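Local coordinates for protein NAD-dependent aldehyde dehydrogenase (Sinorhizobium meliloti, PDB 3U4J) that probably oxidises aldehydes with NAD or NADP as electron acceptor, as a tetrameric member of the aldehyde dehydrogenase family that also binds calcium, at residues P80-S83 / G84-S88; K354-S357 / Y358-G362. All blocks are in the same frame, centred on the assembly; numbering follows the deposited sequence.

Contact 1 (80-83 with 84-88) comes first along the chain and contact 2 (354-357 with 358-362) well after it. Their centres are about 50 Å apart, on opposite sides of the chain's centre, and their nearest atoms stay about 38 Å from each other. Contact 1 is the capped start of helix 84-100, reached from helix 60-75 through a loop, and two neighbouring subunits of the tetramer touch it. Contact 2 is a run of turns within helix 349-364, packed on strands 383-390 and 407-413 of the sheet that also holds strand 275-279. The two share no secondary-structure element; each is local to its own helix, contact 1 at a subunit interface and contact 2 against a sheet.

Contact 1 of 2, residues P80-S83 / G84-S88; sequences PRMS and GAERS
S83 and E86 form a capping box at the start of helix 84-100, each side chain turned back on the other's backbone. With OG set between its own backbone N and carbonyl carbon (chi1 60°), S83 accepts from E86 N at 3.0 Å from OG. In return the carboxylate of E86, on an extended chain, reaches back so that OE2 takes the N-H of S83 through its anti lone pair, a nearly straight bond (N to OE2 2.9 Å, 169°). The selenomethionine M82 crosses the E86 side chain at about a right angle, its CB 3.7 Å from OE2, and the side chain also touches P217. The first turn continues with R87 N, which donates to S83 O at 3.2 Å.

Bent at chi3 (-71°), the R87 side chain folds back toward the loop carbonyls, and its guanidinium carries S83 O over one face. NH1 is hydrogen-bonded to W79 O and more weakly to P80 O, while M82 O also lies close by. Replacing R87 by an alanine removes NH1, and the carbonyls of W79 and P80 would probably lose this donor, with the loop less firmly tied to the helix. Across the subunit boundary, S83 packs on G150 and R87 on N148 of a second subunit. Within the box, OG of S83 sits 3.1 Å from CG of E86, so the glutamate chain passes directly beside the hydroxyl.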
ATOM      1  N   PRO A  80      -7.974 -15.606  17.610  1.00 14.24           N
ATOM      2  CA  PRO A  80      -7.910 -15.266  16.203  1.00 14.72           C
ATOM      3  C   PRO A  80      -9.248 -14.872  15.624  1.00 14.70           C
ATOM      4  O   PRO A  80      -9.260 -14.250  14.579  1.00 14.34           O
ATOM      5  CB  PRO A  80      -7.384 -16.557  15.541  1.00 15.39           C
ATOM      6  CG  PRO A  80      -7.796 -17.614  16.435  1.00 15.58           C
ATOM      7  CD  PRO A  80      -7.703 -17.041  17.825  1.00 14.28           C
ATOM      8  N   ARG A  81     -10.352 -15.216  16.301  1.00 14.63           N
ATOM      9  CA  ARG A  81     -11.709 -14.876  15.845  1.00 15.56           C
ATOM     10  C   ARG A  81     -12.177 -13.480  16.330  1.00 15.34           C
ATOM     11  O   ARG A  81     -13.194 -12.957  15.862  1.00 15.48           O
ATOM     12  CB  ARG A  81     -12.721 -15.979  16.256  1.00 15.59           C
ATOM     13  CG  ARG A  81     -12.778 -17.125  15.205  1.00 18.31           C
ATOM     14  CD  ARG A  81     -13.305 -18.456  15.763  1.00 21.08           C
ATOM     15  NE  ARG A  81     -12.281 -19.088  16.605  1.00 22.38           N
ATOM     16  CZ  ARG A  81     -11.179 -19.685  16.139  1.00 20.44           C
ATOM     17  NH1 ARG A  81     -10.963 -19.758  14.823  1.00 21.52           N
ATOM     18  NH2 ARG A  81     -10.286 -20.208  16.981  1.00 15.44           N
HETATM   19  N   MSE A  82     -11.423 -12.881  17.247  1.00 14.84           N
HETATM   20  CA  MSE A  82     -11.671 -11.505  17.681  1.00 15.32           C
HETATM   21  C   MSE A  82     -11.428 -10.469  16.573  1.00 13.67           C
HETATM   22  O   MSE A  82     -10.703 -10.729  15.632  1.00 13.16           O
HETATM   23  CB  MSE A  82     -10.749 -11.179  18.845  1.00 16.04           C
HETATM   24  CG  MSE A  82     -11.262 -11.644  20.175  1.00 21.65           C
HETATM   25 SE   MSE A  82      -9.890 -11.210  21.507  1.00 37.00          SE
HETATM   26  CE  MSE A  82     -10.815 -11.879  23.104  1.00 30.16           C
ATOM     27  N   SER A  83     -12.018  -9.282  16.678  1.00 13.31           N
ATOM     28  CA  SER A  83     -11.690  -8.221  15.702  1.00 12.68           C
ATOM     29  C   SER A  83     -10.260  -7.762  15.979  1.00 12.59           C
ATOM     30  O   SER A  83      -9.731  -7.992  17.087  1.00 12.68           O
ATOM     31  CB  SER A  83     -12.629  -7.031  15.837  1.00 13.10           C
ATOM     32  OG  SER A  83     -12.541  -6.478  17.141  1.00 13.26           O
ATOM     33  N   GLY A  84      -9.636  -7.130  14.992  1.00 11.75           N
ATOM     34  CA  GLY A  84      -8.377  -6.443  15.201  1.00 11.53           C
ATOM     35  C   GLY A  84      -8.487  -5.444  16.352  1.00 11.47           C
ATOM     36  O   GLY A  84      -7.600  -5.358  17.206  1.00 11.76           O
ATOM     37  N   ALA A  85      -9.588  -4.711  16.406  1.00 10.55           N
ATOM     38  CA  ALA A  85      -9.841  -3.743  17.479  1.00 10.39           C
ATOM     39  C   ALA A  85      -9.816  -4.392  18.884  1.00 10.32           C
ATOM     40  O   ALA A  85      -9.304  -3.811  19.837  1.00  8.18           O
ATOM     41  CB  ALA A  85     -11.207  -3.045  17.246  1.00 10.67           C
ATOM     42  N   GLU A  86     -10.415  -5.578  19.009  1.00  9.73           N
ATOM     43  CA  GLU A  86     -10.420  -6.304  20.278  1.00 10.62           C
ATOM     44  C   GLU A  86      -9.011  -6.720  20.703  1.00  9.74           C
ATOM     45  O   GLU A  86      -8.622  -6.595  21.871  1.00  9.41           O
ATOM     46  CB  GLU A  86     -11.373  -7.515  20.199  1.00 10.95           C
ATOM     47  CG  GLU A  86     -12.845  -7.082  20.193  1.00 14.97           C
ATOM     48  CD  GLU A  86     -13.822  -8.246  19.990  1.00 18.60           C
ATOM     49  OE1 GLU A  86     -14.690  -8.404  20.849  1.00 23.14           O
ATOM     50  OE2 GLU A  86     -13.724  -8.990  18.990  1.00 17.16           O
ATOM     51  N   ARG A  87      -8.234  -7.194  19.746  1.00  8.75           N
ATOM     52  CA  ARG A  87      -6.863  -7.605  20.047  1.00  8.67           C
ATOM     53  C   ARG A  87      -6.042  -6.390  20.416  1.00  9.39           C
ATOM     54  O   ARG A  87      -5.260  -6.442  21.340  1.00  9.03           O
ATOM     55  CB  ARG A  87      -6.233  -8.344  18.868  1.00  7.83           C
ATOM     56  CG  ARG A  87      -6.764  -9.797  18.687  1.00  7.06           C
ATOM     57  CD  ARG A  87      -5.882 -10.619  17.680  1.00  8.93           C
ATOM     58  NE  ARG A  87      -6.099 -10.129  16.315  1.00 11.72           N
ATOM     59  CZ  ARG A  87      -7.065 -10.544  15.502  1.00 12.70           C
ATOM     60  NH1 ARG A  87      -7.905 -11.497  15.903  1.00 11.87           N
ATOM     61  NH2 ARG A  87      -7.208  -9.985  14.302  1.00  8.82           N
ATOM     62  N   SER A  88      -6.254  -5.294  19.682  1.00  9.56           N
ATOM     63  CA  SER A  88      -5.542  -4.034  19.900  1.00 10.33           C
ATOM     64  C   SER A  88      -5.746  -3.498  21.328  1.00  9.47           C
ATOM     65  O   SER A  88      -4.785  -3.103  21.993  1.00  8.39           O
ATOM     66  CB  SER A  88      -6.008  -3.017  18.838  1.00 10.78           C
ATOM     67  OG  SER A  88      -5.490  -1.726  19.087  1.00 15.91           O
TER

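Contact 2 of 2, residues K354-S357 / Y358-G362; sequences KVHS and YVTAG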
ATOM      1  N   LYS A 354      35.781 -16.019  25.495  1.00 14.57           N
ATOM      2  CA  LYS A 354      35.712 -15.963  24.044  1.00 14.91           C
ATOM      3  C   LYS A 354      36.091 -14.573  23.516  1.00 13.83           C
ATOM      4  O   LYS A 354      36.916 -14.464  22.592  1.00 13.44           O
ATOM      5  CB  LYS A 354      34.325 -16.377  23.546  1.00 15.26           C
ATOM      6  CG  LYS A 354      34.272 -16.685  22.057  1.00 18.77           C
ATOM      7  CD  LYS A 354      32.856 -17.087  21.664  1.00 25.63           C
ATOM      8  CE  LYS A 354      32.822 -17.816  20.322  1.00 29.92           C
ATOM      9  NZ  LYS A 354      31.419 -17.944  19.825  1.00 30.98           N
ATOM     10  N   VAL A 355      35.528 -13.522  24.121  1.00 12.49           N
ATOM     11  CA  VAL A 355      35.916 -12.148  23.762  1.00 12.44           C
ATOM     12  C   VAL A 355      37.435 -11.945  23.914  1.00 13.69           C
ATOM     13  O   VAL A 355      38.084 -11.403  23.010  1.00 14.16           O
ATOM     14  CB  VAL A 355      35.145 -11.076  24.556  1.00 12.33           C
ATOM     15  CG1 VAL A 355      35.748  -9.665  24.310  1.00  9.52           C
ATOM     16  CG2 VAL A 355      33.627 -11.105  24.200  1.00 10.32           C
ATOM     17  N   HIS A 356      38.000 -12.387  25.040  1.00 14.36           N
ATOM     18  CA  HIS A 356      39.453 -12.270  25.247  1.00 15.02           C
ATOM     19  C   HIS A 356      40.255 -13.090  24.224  1.00 15.73           C
ATOM     20  O   HIS A 356      41.297 -12.644  23.748  1.00 14.94           O
ATOM     21  CB  HIS A 356      39.872 -12.644  26.681  1.00 14.95           C
ATOM     22  CG  HIS A 356      41.280 -12.241  26.998  1.00 15.66           C
ATOM     23  ND1 HIS A 356      41.694 -10.927  26.966  1.00 13.24           N
ATOM     24  CD2 HIS A 356      42.380 -12.976  27.301  1.00 17.59           C
ATOM     25  CE1 HIS A 356      42.982 -10.866  27.262  1.00 18.53           C
ATOM     26  NE2 HIS A 356      43.427 -12.095  27.455  1.00 17.61           N
ATOM     27  N   SER A 357      39.751 -14.276  23.883  1.00 15.85           N
ATOM     28  CA  SER A 357      40.351 -15.089  22.829  1.00 16.54           C
ATOM     29  C   SER A 357      40.465 -14.344  21.490  1.00 15.79           C
ATOM     30  O   SER A 357      41.461 -14.465  20.777  1.00 15.78           O
ATOM     31  CB  SER A 357      39.525 -16.353  22.624  1.00 17.24           C
ATOM     32  OG  SER A 357      40.208 -17.237  21.754  1.00 22.94           O
ATOM     33  N   TYR A 358      39.426 -13.605  21.110  1.00 14.72           N
ATOM     34  CA  TYR A 358      39.497 -12.815  19.902  1.00 14.00           C
ATOM     35  C   TYR A 358      40.526 -11.668  19.996  1.00 13.64           C
ATOM     36  O   TYR A 358      41.257 -11.391  19.034  1.00 12.69           O
ATOM     37  CB  TYR A 358      38.098 -12.287  19.538  1.00 14.12           C
ATOM     38  CG  TYR A 358      37.277 -13.283  18.749  1.00 15.02           C
ATOM     39  CD1 TYR A 358      37.698 -13.704  17.486  1.00 17.02           C
ATOM     40  CD2 TYR A 358      36.076 -13.812  19.259  1.00 15.91           C
ATOM     41  CE1 TYR A 358      36.950 -14.624  16.745  1.00 18.76           C
ATOM     42  CE2 TYR A 358      35.308 -14.717  18.508  1.00 15.95           C
ATOM     43  CZ  TYR A 358      35.769 -15.125  17.258  1.00 18.43           C
ATOM     44  OH  TYR A 358      35.049 -16.010  16.485  1.00 21.19           O
ATOM     45  N   VAL A 359      40.569 -10.994  21.142  1.00 13.70           N
ATOM     46  CA  VAL A 359      41.559  -9.928  21.358  1.00 14.90           C
ATOM     47  C   VAL A 359      42.968 -10.529  21.284  1.00 16.04           C
ATOM     48  O   VAL A 359      43.856  -9.959  20.646  1.00 16.54           O
ATOM     49  CB  VAL A 359      41.341  -9.176  22.703  1.00 14.62           C
ATOM     50  CG1 VAL A 359      42.561  -8.339  23.058  1.00 15.27           C
ATOM     51  CG2 VAL A 359      40.108  -8.259  22.595  1.00 15.22           C
ATOM     52  N   THR A 360      43.174 -11.698  21.891  1.00 16.61           N
ATOM     53  CA  THR A 360      44.512 -12.285  21.797  1.00 17.86           C
ATOM     54  C   THR A 360      44.851 -12.716  20.356  1.00 17.74           C
ATOM     55  O   THR A 360      45.973 -12.505  19.890  1.00 17.59           O
ATOM     56  CB  THR A 360      44.880 -13.339  22.926  1.00 18.41           C
ATOM     57  OG1 THR A 360      44.919 -14.678  22.424  1.00 22.31           O
ATOM     58  CG2 THR A 360      44.025 -13.236  24.123  1.00 15.73           C
ATOM     59  N   ALA A 361      43.862 -13.227  19.629  1.00 17.44           N
ATOM     60  CA  ALA A 361      44.044 -13.482  18.201  1.00 17.64           C
ATOM     61  C   ALA A 361      44.396 -12.216  17.403  1.00 17.51           C
ATOM     62  O   ALA A 361      45.265 -12.258  16.512  1.00 17.59           O
ATOM     63  CB  ALA A 361      42.830 -14.173  17.607  1.00 17.45           C
ATOM     64  N   GLY A 362      43.730 -11.105  17.708  1.00 16.89           N
ATOM     65  CA  GLY A 362      44.027  -9.825  17.051  1.00 16.74           C
ATOM     66  C   GLY A 362      45.474  -9.380  17.236  1.00 16.50           C
ATOM     67  O   GLY A 362      46.110  -8.920  16.300  1.00 16.12           O
TER
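Between K354 and A361, each of four successive carbonyls receives the N-H four residues further on. Y358 N donates to K354 O at 3.0 Å, V359 N to V355 O at 3.1 Å and A361 N to S357 O at 2.9 Å. T360 N likewise donates to H356 O, whose position is less certain. The pattern continues with G362 N to Y358 O at 2.8 Å, and A361 O accepts hydrogen bonds from the hydroxyls of T364 and S365.

The polar groups of H356 and Y358 find partners beyond this run. H356 ND1 is hydrogen-bonded to the hydroxyl of Y384, which limits rotation of the ring. As modelled, CG2 of T360 lies over one face of the imidazole, displaced toward the rim, but this CH-pi contact is doubtful because the methyl also crowds H356 O.

K354 and Y358 instead run alongside each other, pointing the same way. The lysine CG, anti to its main-chain nitrogen (chi1 -165°), comes within 4.2 Å of CE2 on the tyrosine ring, and the phenol OH is hydrogen-bonded to OE1 of E401.

V355 and V359 are buried on V407, and V359 also meets Y384, T387 and F389 of strand 383-390. The whole is an amphipathic alpha-helix with regular i to i+4 bonding, packed by its valines against a beta-sheet in the alpha/beta architecture of aldehyde dehydrogenases.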